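Long-range contacts in BIFUNCTIONAL PROTEIN Proline utilization A (PutA) (Corynebacterium freiburgense, PDB 5UX5), which catalyses both steps of proline oxidation to glutamate, using an FAD-dependent proline dehydrogenase and an NAD-dependent aldehyde dehydrogenase carried on one chain: residues E166-T174 / V186-A195; L197-N205 / P474-R484. All coordinates share one frame; numbering follows the deposited sequence.

Contact 1. Residues E166-T174 / V186-A195; sequences EANNRLTRT and VSIKATSVVA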
# COMPACT_ATOMS: atom_id res chain seq x y z
N GLU A 166 19.17 -13.20 -4.70
CA GLU A 166 19.45 -13.42 -3.29
C GLU A 166 18.70 -14.62 -2.74
O GLU A 166 19.19 -15.28 -1.82
CB GLU A 166 19.12 -12.18 -2.49
CG GLU A 166 19.44 -12.29 -1.01
CD GLU A 166 20.90 -12.54 -0.70
OE1 GLU A 166 21.79 -12.12 -1.50
OE2 GLU A 166 21.12 -13.11 0.41
N ALA A 167 17.53 -14.94 -3.28
CA ALA A 167 16.81 -16.11 -2.81
C ALA A 167 17.59 -17.39 -3.09
O ALA A 167 17.61 -18.32 -2.28
CB ALA A 167 15.44 -16.18 -3.46
N ASN A 168 18.23 -17.45 -4.25
CA ASN A 168 19.07 -18.59 -4.55
C ASN A 168 20.26 -18.65 -3.61
O ASN A 168 20.76 -19.75 -3.29
CB ASN A 168 19.53 -18.52 -6.00
CG ASN A 168 20.44 -19.66 -6.36
OD1 ASN A 168 21.65 -19.49 -6.54
ND2 ASN A 168 19.87 -20.86 -6.39
N ASN A 169 20.74 -17.48 -3.17
CA ASN A 169 21.85 -17.42 -2.24
C ASN A 169 21.52 -18.08 -0.91
O ASN A 169 22.26 -18.96 -0.46
CB ASN A 169 22.28 -15.98 -2.03
CG ASN A 169 23.32 -15.56 -3.01
OD1 ASN A 169 23.70 -16.35 -3.90
ND2 ASN A 169 23.79 -14.34 -2.89
N ARG A 170 20.40 -17.66 -0.28
CA ARG A 170 20.00 -18.27 0.99
C ARG A 170 19.91 -19.78 0.85
O ARG A 170 20.42 -20.51 1.71
CB ARG A 170 18.66 -17.73 1.49
CG ARG A 170 18.68 -16.26 1.72
CD ARG A 170 19.46 -15.97 2.95
NE ARG A 170 19.33 -14.56 3.23
CZ ARG A 170 18.55 -14.11 4.18
NH1 ARG A 170 17.86 -15.00 4.88
NH2 ARG A 170 18.44 -12.81 4.40
N LEU A 171 19.30 -20.26 -0.23
CA LEU A 171 19.08 -21.69 -0.41
C LEU A 171 20.40 -22.42 -0.64
O LEU A 171 20.73 -23.37 0.08
CB LEU A 171 18.13 -21.92 -1.58
CG LEU A 171 17.89 -23.39 -1.95
CD1 LEU A 171 17.27 -24.14 -0.79
CD2 LEU A 171 17.04 -23.54 -3.20
N THR A 172 21.18 -21.99 -1.63
CA THR A 172 22.38 -22.75 -1.94
C THR A 172 23.35 -22.71 -0.76
O THR A 172 24.05 -23.71 -0.49
CB THR A 172 23.08 -22.21 -3.20
OG1 THR A 172 23.40 -20.84 -3.00
CG2 THR A 172 22.23 -22.36 -4.46
N ARG A 173 23.40 -21.58 -0.05
CA ARG A 173 24.32 -21.47 1.08
C ARG A 173 23.85 -22.29 2.27
O ARG A 173 24.69 -22.82 3.03
CB ARG A 173 24.48 -20.00 1.46
CG ARG A 173 25.20 -19.17 0.44
CD ARG A 173 25.33 -17.71 0.86
NE ARG A 173 26.02 -16.96 -0.19
CZ ARG A 173 25.92 -15.65 -0.38
NH1 ARG A 173 25.15 -14.91 0.41
NH2 ARG A 173 26.58 -15.08 -1.38
N THR A 174 22.53 -22.41 2.46
CA THR A 174 21.99 -23.32 3.47
C THR A 174 22.27 -24.76 3.10
O THR A 174 22.61 -25.58 3.97
CB THR A 174 20.49 -23.10 3.64
OG1 THR A 174 20.26 -21.81 4.21
CG2 THR A 174 19.89 -24.18 4.56
N VAL A 186 19.35 -27.14 10.44
CA VAL A 186 19.26 -25.86 9.76
C VAL A 186 17.79 -25.45 9.73
O VAL A 186 16.89 -26.29 9.67
CB VAL A 186 19.85 -25.89 8.33
CG1 VAL A 186 21.32 -26.26 8.38
CG2 VAL A 186 19.06 -26.85 7.43
N SER A 187 17.55 -24.15 9.75
CA SER A 187 16.19 -23.69 9.60
C SER A 187 16.19 -22.54 8.61
O SER A 187 17.16 -21.79 8.52
CB SER A 187 15.52 -23.31 10.97
OG SER A 187 16.30 -22.47 11.80
N ILE A 188 15.14 -22.48 7.79
CA ILE A 188 15.02 -21.53 6.68
C ILE A 188 13.54 -21.18 6.50
O ILE A 188 12.65 -21.92 6.93
CB ILE A 188 15.63 -22.15 5.40
CG1 ILE A 188 15.77 -21.10 4.28
CG2 ILE A 188 14.85 -23.39 4.95
CD1 ILE A 188 16.41 -21.62 3.03
N LYS A 189 13.27 -20.03 5.85
CA LYS A 189 11.91 -19.55 5.60
C LYS A 189 11.57 -19.62 4.12
O LYS A 189 12.40 -19.31 3.27
CB LYS A 189 11.72 -18.08 6.03
CG LYS A 189 11.94 -17.79 7.47
CD LYS A 189 11.36 -16.45 7.84
CE LYS A 189 12.23 -15.26 7.51
NZ LYS A 189 11.66 -14.05 8.25
N ALA A 190 10.29 -19.89 3.85
CA ALA A 190 9.77 -19.88 2.49
C ALA A 190 10.12 -18.59 1.78
O ALA A 190 10.52 -18.61 0.60
CB ALA A 190 8.25 -20.05 2.50
N THR A 191 10.00 -17.45 2.46
CA THR A 191 10.29 -16.21 1.77
C THR A 191 11.77 -16.00 1.54
O THR A 191 12.14 -15.08 0.81
CB THR A 191 9.75 -15.03 2.54
OG1 THR A 191 10.52 -14.87 3.73
CG2 THR A 191 8.36 -15.31 2.91
N SER A 192 12.63 -16.81 2.14
CA SER A 192 14.03 -16.79 1.74
C SER A 192 14.29 -17.68 0.53
O SER A 192 15.31 -17.51 -0.14
CB SER A 192 14.93 -17.26 2.88
OG SER A 192 14.75 -16.47 4.04
N VAL A 193 13.38 -18.62 0.24
CA VAL A 193 13.57 -19.55 -0.87
C VAL A 193 12.92 -19.02 -2.15
O VAL A 193 13.43 -19.27 -3.25
CB VAL A 193 13.05 -20.94 -0.47
CG1 VAL A 193 13.04 -21.87 -1.65
CG2 VAL A 193 13.92 -21.51 0.63
N VAL A 194 11.81 -18.30 -2.02
CA VAL A 194 11.15 -17.63 -3.13
C VAL A 194 11.03 -16.15 -2.77
O VAL A 194 10.38 -15.79 -1.78
CB VAL A 194 9.76 -18.24 -3.40
CG1 VAL A 194 9.01 -17.41 -4.43
CG2 VAL A 194 9.90 -19.65 -3.88
N ALA A 195 11.67 -15.28 -3.55
CA ALA A 195 11.47 -13.87 -3.27
C ALA A 195 10.15 -13.42 -3.87
O ALA A 195 9.65 -14.02 -4.81
CB ALA A 195 12.61 -13.03 -3.83
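Ala167 lays its methyl group against the backbone of the turn at 192-195: CB stands 3.7 Å from Val193 O and 4.3 Å from Ala195 CB. The alanine has no side chain beyond CB, and here the backbones come close, with the CA atoms of Ala167 and Val193 5.1 Å apart. One turn along the helix, the aliphatic start of Arg170 continues the cover, its CB 4.0 Å from Ser192 CB. The Arg170 chain then bends at chi2 (-73°), and its guanidinium passes obliquely by Ser192, NH1 to OG 3.5 Å, without a hydrogen bond. Glu166 OE2 lies in the guanidinium plane at its edge, a long ion pair to NE, and NH2 bonds to Glu159 O outside the two segments.

Farther along, Ile188 reaches from the strand to the helix with CG1 anti to the backbone N (chi1 -169°) and chi2 also extended, which brings CD1 within 4.0 Å of Thr174 OG1. That hydroxyl is already engaged, donating to Arg170 O at 2.8 Å from the face opposite to the one used by Thr174 N. Thr174 therefore offers its methyl to the strand, CG2 meeting Val186 CG2 at 4.0 Å.

The short helix and strand axes run antiparallel, 164° between directions, within the beta-alpha-beta unit 151-157, 164-178, 185-189 of the proline dehydrogenase barrel. With Thr174 OG1 bonded to Arg170 O and Arg170 NH2 to Glu159 O, what these helix residues turn to Val186 and Ile188 is mainly methyl packing.

Contact 2. Residues L197-N205 / P474-R484; sequences LNPWDIDGN and PALLSTLEWAR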
# COMPACT_ATOMS: atom_id res chain seq x y z
N LEU A 197 7.11 -13.55 -2.74
CA LEU A 197 6.04 -14.53 -2.63
C LEU A 197 4.67 -13.92 -2.89
O LEU A 197 4.18 -13.10 -2.11
CB LEU A 197 6.10 -15.19 -1.25
CG LEU A 197 5.69 -16.66 -1.12
CD1 LEU A 197 6.22 -17.50 -2.28
CD2 LEU A 197 6.18 -17.20 0.22
N ASN A 198 4.06 -14.28 -4.01
CA ASN A 198 2.77 -13.73 -4.42
C ASN A 198 1.61 -14.30 -3.60
O ASN A 198 1.24 -15.46 -3.81
CB ASN A 198 2.55 -14.02 -5.89
CG ASN A 198 1.23 -13.47 -6.41
OD1 ASN A 198 0.44 -12.82 -5.69
ND2 ASN A 198 0.99 -13.71 -7.70
N PRO A 199 0.97 -13.50 -2.75
CA PRO A 199 -0.06 -14.06 -1.85
C PRO A 199 -1.30 -14.55 -2.55
O PRO A 199 -2.16 -15.14 -1.87
CB PRO A 199 -0.40 -12.89 -0.93
CG PRO A 199 -0.16 -11.69 -1.81
CD PRO A 199 1.03 -12.03 -2.68
N TRP A 200 -1.48 -14.30 -3.84
CA TRP A 200 -2.69 -14.74 -4.52
C TRP A 200 -2.54 -16.08 -5.22
O TRP A 200 -3.54 -16.62 -5.71
CB TRP A 200 -3.15 -13.69 -5.54
CG TRP A 200 -3.65 -12.43 -4.88
CD1 TRP A 200 -2.92 -11.32 -4.61
CD2 TRP A 200 -4.96 -12.18 -4.39
NE1 TRP A 200 -3.70 -10.38 -4.00
CE2 TRP A 200 -4.96 -10.89 -3.84
CE3 TRP A 200 -6.14 -12.93 -4.36
CZ2 TRP A 200 -6.09 -10.31 -3.24
CZ3 TRP A 200 -7.28 -12.36 -3.78
CH2 TRP A 200 -7.24 -11.06 -3.22
N ASP A 201 -1.34 -16.63 -5.28
CA ASP A 201 -1.07 -17.84 -6.03
C ASP A 201 -0.49 -18.87 -5.08
O ASP A 201 0.72 -19.14 -5.11
CB ASP A 201 -0.11 -17.55 -7.19
CG ASP A 201 0.11 -18.76 -8.09
OD1 ASP A 201 -0.80 -19.63 -8.13
OD2 ASP A 201 1.17 -18.85 -8.77
N ILE A 202 -1.34 -19.45 -4.22
CA ILE A 202 -0.83 -20.42 -3.26
C ILE A 202 -0.40 -21.71 -3.96
O ILE A 202 0.67 -22.23 -3.66
CB ILE A 202 -1.88 -20.71 -2.15
CG1 ILE A 202 -1.20 -21.42 -0.99
CG2 ILE A 202 -2.98 -21.60 -2.62
CD1 ILE A 202 -2.06 -21.53 0.22
N ASP A 203 -1.14 -22.14 -5.01
CA ASP A 203 -0.81 -23.37 -5.74
C ASP A 203 0.55 -23.25 -6.40
O ASP A 203 1.37 -24.17 -6.33
CB ASP A 203 -1.86 -23.69 -6.82
CG ASP A 203 -3.29 -23.89 -6.29
OD1 ASP A 203 -3.50 -24.11 -5.08
OD2 ASP A 203 -4.22 -23.87 -7.11
N GLY A 204 0.79 -22.12 -7.07
CA GLY A 204 2.04 -21.91 -7.76
C GLY A 204 3.19 -21.69 -6.81
O GLY A 204 4.31 -22.16 -7.04
N ASN A 205 2.95 -20.96 -5.73
CA ASN A 205 4.00 -20.77 -4.75
C ASN A 205 4.42 -22.10 -4.15
O ASN A 205 5.62 -22.34 -3.93
CB ASN A 205 3.53 -19.79 -3.67
CG ASN A 205 3.36 -18.37 -4.21
OD1 ASN A 205 3.33 -18.15 -5.42
ND2 ASN A 205 3.25 -17.41 -3.31
N PRO A 474 -5.88 -11.93 1.05
CA PRO A 474 -5.43 -13.25 0.56
C PRO A 474 -4.77 -14.12 1.63
O PRO A 474 -4.32 -15.23 1.30
CB PRO A 474 -4.45 -12.90 -0.56
CG PRO A 474 -4.01 -11.49 -0.28
CD PRO A 474 -5.08 -10.81 0.53
N ALA A 475 -4.69 -13.65 2.88
CA ALA A 475 -4.27 -14.54 3.95
C ALA A 475 -5.38 -15.52 4.35
O ALA A 475 -5.08 -16.58 4.89
CB ALA A 475 -3.84 -13.75 5.19
N LEU A 476 -6.63 -15.21 4.05
CA LEU A 476 -7.71 -16.16 4.27
C LEU A 476 -7.79 -17.14 3.09
O LEU A 476 -7.80 -16.72 1.93
CB LEU A 476 -9.03 -15.43 4.42
CG LEU A 476 -9.08 -14.32 5.44
CD1 LEU A 476 -10.44 -13.65 5.30
CD2 LEU A 476 -8.81 -14.83 6.85
N LEU A 477 -7.92 -18.45 3.39
CA LEU A 477 -8.12 -19.42 2.32
C LEU A 477 -9.45 -19.24 1.63
O LEU A 477 -9.55 -19.54 0.43
CB LEU A 477 -8.00 -20.86 2.84
CG LEU A 477 -6.63 -21.26 3.40
CD1 LEU A 477 -6.71 -22.50 4.23
CD2 LEU A 477 -5.63 -21.45 2.27
N SER A 478 -10.49 -18.75 2.32
CA SER A 478 -11.74 -18.51 1.61
C SER A 478 -11.57 -17.44 0.54
O SER A 478 -12.23 -17.50 -0.51
CB SER A 478 -12.89 -18.16 2.57
OG SER A 478 -12.54 -17.22 3.57
N THR A 479 -10.67 -16.48 0.76
CA THR A 479 -10.36 -15.45 -0.23
C THR A 479 -9.66 -16.05 -1.44
O THR A 479 -10.07 -15.80 -2.59
CB THR A 479 -9.47 -14.38 0.39
OG1 THR A 479 -10.13 -13.86 1.55
CG2 THR A 479 -9.17 -13.26 -0.58
N LEU A 480 -8.60 -16.83 -1.20
CA LEU A 480 -7.90 -17.54 -2.27
C LEU A 480 -8.81 -18.51 -3.01
O LEU A 480 -8.50 -18.89 -4.14
CB LEU A 480 -6.69 -18.30 -1.71
CG LEU A 480 -5.66 -17.39 -1.04
CD1 LEU A 480 -4.54 -18.17 -0.39
CD2 LEU A 480 -5.11 -16.39 -2.04
N GLU A 481 -9.94 -18.89 -2.41
CA GLU A 481 -10.82 -19.81 -3.10
C GLU A 481 -11.63 -19.10 -4.17
O GLU A 481 -11.72 -19.59 -5.30
CB GLU A 481 -11.72 -20.55 -2.10
CG GLU A 481 -12.88 -21.40 -2.70
CD GLU A 481 -12.47 -22.43 -3.80
OE1 GLU A 481 -13.39 -22.88 -4.54
OE2 GLU A 481 -11.28 -22.83 -3.92
N TRP A 482 -12.22 -17.92 -3.85
CA TRP A 482 -12.97 -17.21 -4.88
C TRP A 482 -12.06 -16.51 -5.88
O TRP A 482 -12.47 -16.25 -7.02
CB TRP A 482 -14.00 -16.22 -4.28
CG TRP A 482 -13.51 -15.01 -3.47
CD1 TRP A 482 -13.71 -14.79 -2.14
CD2 TRP A 482 -12.77 -13.87 -3.96
NE1 TRP A 482 -13.14 -13.58 -1.76
CE2 TRP A 482 -12.56 -13.00 -2.86
CE3 TRP A 482 -12.27 -13.50 -5.22
CZ2 TRP A 482 -11.85 -11.79 -2.98
CZ3 TRP A 482 -11.57 -12.30 -5.34
CH2 TRP A 482 -11.37 -11.46 -4.22
N ALA A 483 -10.80 -16.25 -5.51
CA ALA A 483 -9.84 -15.72 -6.47
C ALA A 483 -9.56 -16.71 -7.60
O ALA A 483 -9.35 -16.31 -8.75
CB ALA A 483 -8.55 -15.33 -5.73
N ARG A 484 -9.61 -18.02 -7.31
CA ARG A 484 -9.46 -19.02 -8.35
C ARG A 484 -10.63 -19.03 -9.32
O ARG A 484 -10.44 -19.32 -10.50
CB ARG A 484 -9.30 -20.40 -7.73
CG ARG A 484 -7.92 -20.68 -7.14
CD ARG A 484 -7.86 -22.05 -6.52
NE ARG A 484 -6.83 -22.16 -5.49
CZ ARG A 484 -7.07 -22.10 -4.19
NH1 ARG A 484 -8.31 -21.93 -3.75
NH2 ARG A 484 -6.08 -22.21 -3.31
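The indole of Trp200 carries the Pro474 ring over one face, with Ala483 and, in the ring plane, Asn198 OD1 at its edge. Pro474 CB sits 3.9 Å from the centroid of the six-membered ring and 10° off its normal, a CH-pi contact, while Ala483 CB approaches CE3 of Trp200 near the ring plane at 3.7 Å. Thr479 CG2 and Trp482 CH2 come obliquely to the outer rim, and Ile550 and Ala551 of helix 550-574 also touch the indole. The Trp482 ring has Thr479 O over one face, toward its rim. Pro199 lies alongside Pro474, both side chains pointing the same way, with CB of Pro199 3.9 Å from CG of Pro474.

The type I turn 198-201 presents Trp200. Asn198 OD1 accepts from Trp200 N at 3.0 Å, an Asx turn whose hydrogen bond is nearly straight (170° at the hydrogen), although the donor stands above the carbonyl plane of Asn198. Asp201 then caps helix 202-221, its OD1 accepting from Gly204 N.

Next to the indole contact, Ile202 packs on helix 477-484: its CB lies 4.1 Å from Leu480 CD1, and its CD1 meets Leu477 CD2 where the two side chains cross at about a right angle. Beyond them, Arg484 runs extended from CG to NE and meets Asp203 edge-on, NE to OD2 3.5 Å, the carboxylate and guanidinium planes only 16° apart. This is a salt bridge without a hydrogen bond; Asp203 OD1 has a further salt bridge to Arg244, and Arg484 NH1 forms one with Glu481 OE2, its hydrogen bond weak.

Helix 477-484, distant in sequence, thus rests on the proline dehydrogenase barrel through an aromatic and aliphatic centre bordered by a charged network at its more exposed margin.

Contact 1 closes before contact 2 opens, and their centres are 22 Å apart, yet they adjoin: Thr191 CG2 of contact 1 lies 3.9 Å from Leu197 CD2 of contact 2. Helix 190-193 leads on to helix 202-221, which supplies Ile202 and Asp203 to contact 2 and, through Arg212, bonds Val193 O of contact 1. Contact 1 is thus internal to the barrel, and its Ile188 side chain is about 10 Å from the bound FAD. Contact 2 is partly buried and joins that barrel to a helix far along the chain and to helix 550-574 of the aldehyde dehydrogenase family region.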